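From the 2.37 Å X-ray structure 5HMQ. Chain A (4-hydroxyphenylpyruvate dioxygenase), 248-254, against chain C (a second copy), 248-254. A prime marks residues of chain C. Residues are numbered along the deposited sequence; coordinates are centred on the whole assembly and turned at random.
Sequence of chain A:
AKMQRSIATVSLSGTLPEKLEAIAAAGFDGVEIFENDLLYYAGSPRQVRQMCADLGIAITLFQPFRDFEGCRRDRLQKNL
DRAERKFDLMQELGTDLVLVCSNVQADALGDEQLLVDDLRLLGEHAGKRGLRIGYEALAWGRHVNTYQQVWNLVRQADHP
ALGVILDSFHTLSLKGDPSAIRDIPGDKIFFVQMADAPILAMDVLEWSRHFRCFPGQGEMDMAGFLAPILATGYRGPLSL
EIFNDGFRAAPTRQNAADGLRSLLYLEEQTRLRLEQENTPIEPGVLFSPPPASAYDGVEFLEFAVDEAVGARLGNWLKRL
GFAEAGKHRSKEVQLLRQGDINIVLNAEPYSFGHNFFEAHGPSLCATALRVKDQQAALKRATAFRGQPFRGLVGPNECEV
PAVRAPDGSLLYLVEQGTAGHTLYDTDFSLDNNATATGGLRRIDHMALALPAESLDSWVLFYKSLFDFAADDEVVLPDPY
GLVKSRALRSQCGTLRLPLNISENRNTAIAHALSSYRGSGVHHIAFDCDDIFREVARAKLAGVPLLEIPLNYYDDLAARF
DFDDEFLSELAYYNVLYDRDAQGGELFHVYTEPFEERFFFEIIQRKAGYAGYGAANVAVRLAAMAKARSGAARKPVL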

ATOM      1  N   ARG A 248      -1.626   3.377  -7.626  1.00 70.13           N
ATOM      2  CA  ARG A 248      -2.634   2.964  -6.675  1.00 71.50           C
ATOM      3  C   ARG A 248      -2.281   3.172  -5.209  1.00 72.12           C
ATOM      4  O   ARG A 248      -1.431   3.988  -4.838  1.00 72.48           O
ATOM      5  N   ALA A 249      -2.970   2.387  -4.375  1.00 73.33           N
ATOM      6  CA  ALA A 249      -2.893   2.488  -2.923  1.00 70.56           C
ATOM      7  C   ALA A 249      -3.126   3.924  -2.477  1.00 68.48           C
ATOM      8  O   ALA A 249      -3.924   4.645  -3.083  1.00 68.39           O
ATOM      9  CB  ALA A 249      -1.547   1.976  -2.407  1.00 69.65           C
ATOM     10  N   ALA A 250      -2.417   4.342  -1.431  1.00 66.94           N
ATOM     11  CA  ALA A 250      -2.547   5.662  -0.830  1.00 62.36           C
ATOM     12  C   ALA A 250      -4.003   5.937  -0.476  1.00 59.18           C
ATOM     13  O   ALA A 250      -4.750   6.489  -1.293  1.00 59.60           O
ATOM     14  CB  ALA A 250      -2.005   6.739  -1.773  1.00 60.13           C
ATOM     15  N   PRO A 251      -4.432   5.597   0.739  1.00 55.08           N
ATOM     16  CA  PRO A 251      -5.820   5.871   1.139  1.00 55.66           C
ATOM     17  C   PRO A 251      -6.053   7.371   1.216  1.00 54.37           C
ATOM     18  O   PRO A 251      -5.427   8.076   2.011  1.00 54.19           O
ATOM     19  CB  PRO A 251      -5.940   5.187   2.506  1.00 55.83           C
ATOM     20  CG  PRO A 251      -4.540   5.090   3.011  1.00 54.73           C
ATOM     21  CD  PRO A 251      -3.661   4.935   1.805  1.00 53.96           C
ATOM     22  N   THR A 252      -6.962   7.855   0.366  1.00 49.79           N
ATOM     23  CA  THR A 252      -7.143   9.292   0.187  1.00 47.73           C
ATOM     24  C   THR A 252      -7.463   9.988   1.504  1.00 47.77           C
ATOM     25  O   THR A 252      -6.864  11.017   1.834  1.00 46.03           O
ATOM     26  CB  THR A 252      -8.255   9.548  -0.830  1.00 48.29           C
ATOM     27  OG1 THR A 252      -8.034   8.738  -1.992  1.00 48.09           O
ATOM     28  CG2 THR A 252      -8.283  11.015  -1.232  1.00 45.95           C
ATOM     29  N   ARG A 253      -8.390   9.430   2.282  1.00 45.20           N
ATOM     30  CA  ARG A 253      -8.835  10.125   3.484  1.00 46.22           C
ATOM     31  C   ARG A 253      -7.843   9.979   4.634  1.00 47.00           C
ATOM     32  O   ARG A 253      -7.653  10.923   5.409  1.00 49.28           O
ATOM     33  CB  ARG A 253     -10.226   9.636   3.888  1.00 46.24           C
ATOM     34  CG  ARG A 253     -11.333  10.556   3.387  1.00 49.65           C
ATOM     35  CD  ARG A 253     -12.721  10.019   3.672  1.00 50.81           C
ATOM     36  NE  ARG A 253     -13.750  11.023   3.406  1.00 53.86           N
ATOM     37  CZ  ARG A 253     -14.210  11.325   2.195  1.00 56.60           C
ATOM     38  NH1 ARG A 253     -13.732  10.706   1.123  1.00 57.90           N
ATOM     39  NH2 ARG A 253     -15.150  12.250   2.055  1.00 56.04           N
ATOM     40  N   GLN A 254      -7.198   8.818   4.767  1.00 45.68           N
ATOM     41  CA  GLN A 254      -6.165   8.680   5.790  1.00 45.51           C
ATOM     42  C   GLN A 254      -4.946   9.533   5.461  1.00 46.08           C
ATOM     43  O   GLN A 254      -4.328  10.115   6.360  1.00 46.31           O
ATOM     44  CB  GLN A 254      -5.774   7.211   5.958  1.00 46.81           C
ATOM     45  CG  GLN A 254      -4.560   6.979   6.859  1.00 53.37           C
ATOM     46  CD  GLN A 254      -4.890   7.029   8.344  1.00 58.64           C
ATOM     47  OE1 GLN A 254      -5.881   6.450   8.795  1.00 59.83           O
ATOM     48  NE2 GLN A 254      -4.051   7.720   9.114  1.00 57.53           N
TER
ATOM     49  N   ARG C 248      -2.772  -2.570   6.538  1.00 67.92           N
ATOM     50  CA  ARG C 248      -2.512  -1.216   6.987  1.00 67.99           C
ATOM     51  C   ARG C 248      -2.687  -0.186   5.882  1.00 69.14           C
ATOM     52  O   ARG C 248      -1.926  -0.169   4.912  1.00 68.56           O
ATOM     53  N   ALA C 249      -3.695   0.673   6.026  1.00 69.83           N
ATOM     54  CA  ALA C 249      -3.916   1.753   5.082  1.00 66.57           C
ATOM     55  C   ALA C 249      -4.401   1.308   3.716  1.00 65.03           C
ATOM     56  O   ALA C 249      -3.829   1.689   2.689  1.00 64.10           O
ATOM     57  N   ALA C 250      -5.452   0.498   3.696  1.00 62.03           N
ATOM     58  CA  ALA C 250      -6.076   0.032   2.458  1.00 58.27           C
ATOM     59  C   ALA C 250      -7.028   1.098   1.925  1.00 59.09           C
ATOM     60  O   ALA C 250      -7.906   1.557   2.664  1.00 59.52           O
ATOM     61  CB  ALA C 250      -6.822  -1.279   2.686  1.00 56.12           C
ATOM     62  N   PRO C 251      -6.884   1.529   0.662  1.00 58.43           N
ATOM     63  CA  PRO C 251      -7.767   2.586   0.148  1.00 56.48           C
ATOM     64  C   PRO C 251      -9.227   2.160   0.143  1.00 54.65           C
ATOM     65  O   PRO C 251      -9.630   1.246  -0.583  1.00 53.00           O
ATOM     66  CB  PRO C 251      -7.248   2.822  -1.276  1.00 54.73           C
ATOM     67  CG  PRO C 251      -6.565   1.549  -1.650  1.00 55.36           C
ATOM     68  CD  PRO C 251      -5.996   0.983  -0.379  1.00 57.20           C
ATOM     69  N   THR C 252     -10.015   2.833   0.984  1.00 54.58           N
ATOM     70  CA  THR C 252     -11.403   2.443   1.215  1.00 53.73           C
ATOM     71  C   THR C 252     -12.227   2.511  -0.067  1.00 51.54           C
ATOM     72  O   THR C 252     -12.954   1.569  -0.404  1.00 54.38           O
ATOM     73  CB  THR C 252     -12.015   3.336   2.295  1.00 50.90           C
ATOM     74  OG1 THR C 252     -11.114   3.421   3.407  1.00 48.92           O
ATOM     75  CG2 THR C 252     -13.334   2.757   2.776  1.00 48.64           C
ATOM     76  N   ARG C 253     -12.132   3.628  -0.791  1.00 50.85           N
ATOM     77  CA  ARG C 253     -13.005   3.840  -1.942  1.00 49.97           C
ATOM     78  C   ARG C 253     -12.654   2.908  -3.095  1.00 51.36           C
ATOM     79  O   ARG C 253     -13.549   2.318  -3.714  1.00 50.84           O
ATOM     80  CB  ARG C 253     -12.935   5.300  -2.385  1.00 48.85           C
ATOM     81  CG  ARG C 253     -13.509   6.263  -1.360  1.00 51.16           C
ATOM     82  CD  ARG C 253     -14.732   6.987  -1.900  1.00 51.35           C
ATOM     83  NE  ARG C 253     -15.506   7.603  -0.827  1.00 51.60           N
ATOM     84  CZ  ARG C 253     -16.530   8.427  -1.021  1.00 54.75           C
ATOM     85  NH1 ARG C 253     -16.905   8.747  -2.253  1.00 56.21           N
ATOM     86  NH2 ARG C 253     -17.176   8.936   0.020  1.00 54.93           N
ATOM     87  N   GLN C 254     -11.363   2.760  -3.404  1.00 52.23           N
ATOM     88  CA  GLN C 254     -10.978   1.892  -4.511  1.00 52.67           C
ATOM     89  C   GLN C 254     -11.232   0.427  -4.183  1.00 48.32           C
ATOM     90  O   GLN C 254     -11.587  -0.356  -5.073  1.00 45.88           O
ATOM     91  CB  GLN C 254      -9.513   2.120  -4.888  1.00 55.40           C
ATOM     92  CG  GLN C 254      -9.345   2.993  -6.123  1.00 58.90           C
ATOM     93  CD  GLN C 254      -9.978   2.375  -7.360  1.00 60.64           C
ATOM     94  OE1 GLN C 254      -9.905   1.162  -7.568  1.00 60.58           O
ATOM     95  NE2 GLN C 254     -10.619   3.205  -8.176  1.00 60.50           N
TER

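Where do the two copies come closest along their backbones? They meet at their matching prolines: Pro251 CA lies 3.9 Å from Pro251′ CA, so the chains pass each other almost at the alpha carbons. Each proline takes the N-cap position immediately before a helix, and the two stretches run 79° apart from end to end. The prolines mark the closest CA approach, with a second contact at the arginine tips; the two stretches together bury 268 Å².

What fills the space around this crossing? Mostly the proline rings, which bear the largest covered areas on both sides. The ring of Pro251 reaches the backbone of the other copy, with CD 3.4 Å from Ala249′ O and CB 4.1 Å from Ala250′ O. The ring of Pro251′ answers less tightly, its CG 4.0 Å from Ala249 CA and its CB 4.4 Å from Ala250 O. Both rings have the C-gamma endo pucker, but the two alanine segments before them follow different backbone paths, and the packing is only roughly symmetrical.

Does any polar bond hold the stretches together? No hydrogen bond crosses between the modelled atoms. The carbonyl oxygens near the rings face ring carbons, which do not serve as conventional donors, and these contacts are van der Waals packing.

How do the charged side chains meet? In Arg253 and Arg253′ the CA-to-CB bond points toward the other stretch, and their guanidinium groups approach with Arg253 NH1 4.0 Å from Arg253′ NH2. Arg253 NH1 sits over one face of the Arg253′ guanidinium. Like charges lie close together here, so the pair supplies no salt bridge, although the contact covers 34 Å² of Arg253 and 36 Å² of Arg253′. The two adopt different conformations: chi1 is -97° in Arg253, between wells, and m in Arg253′.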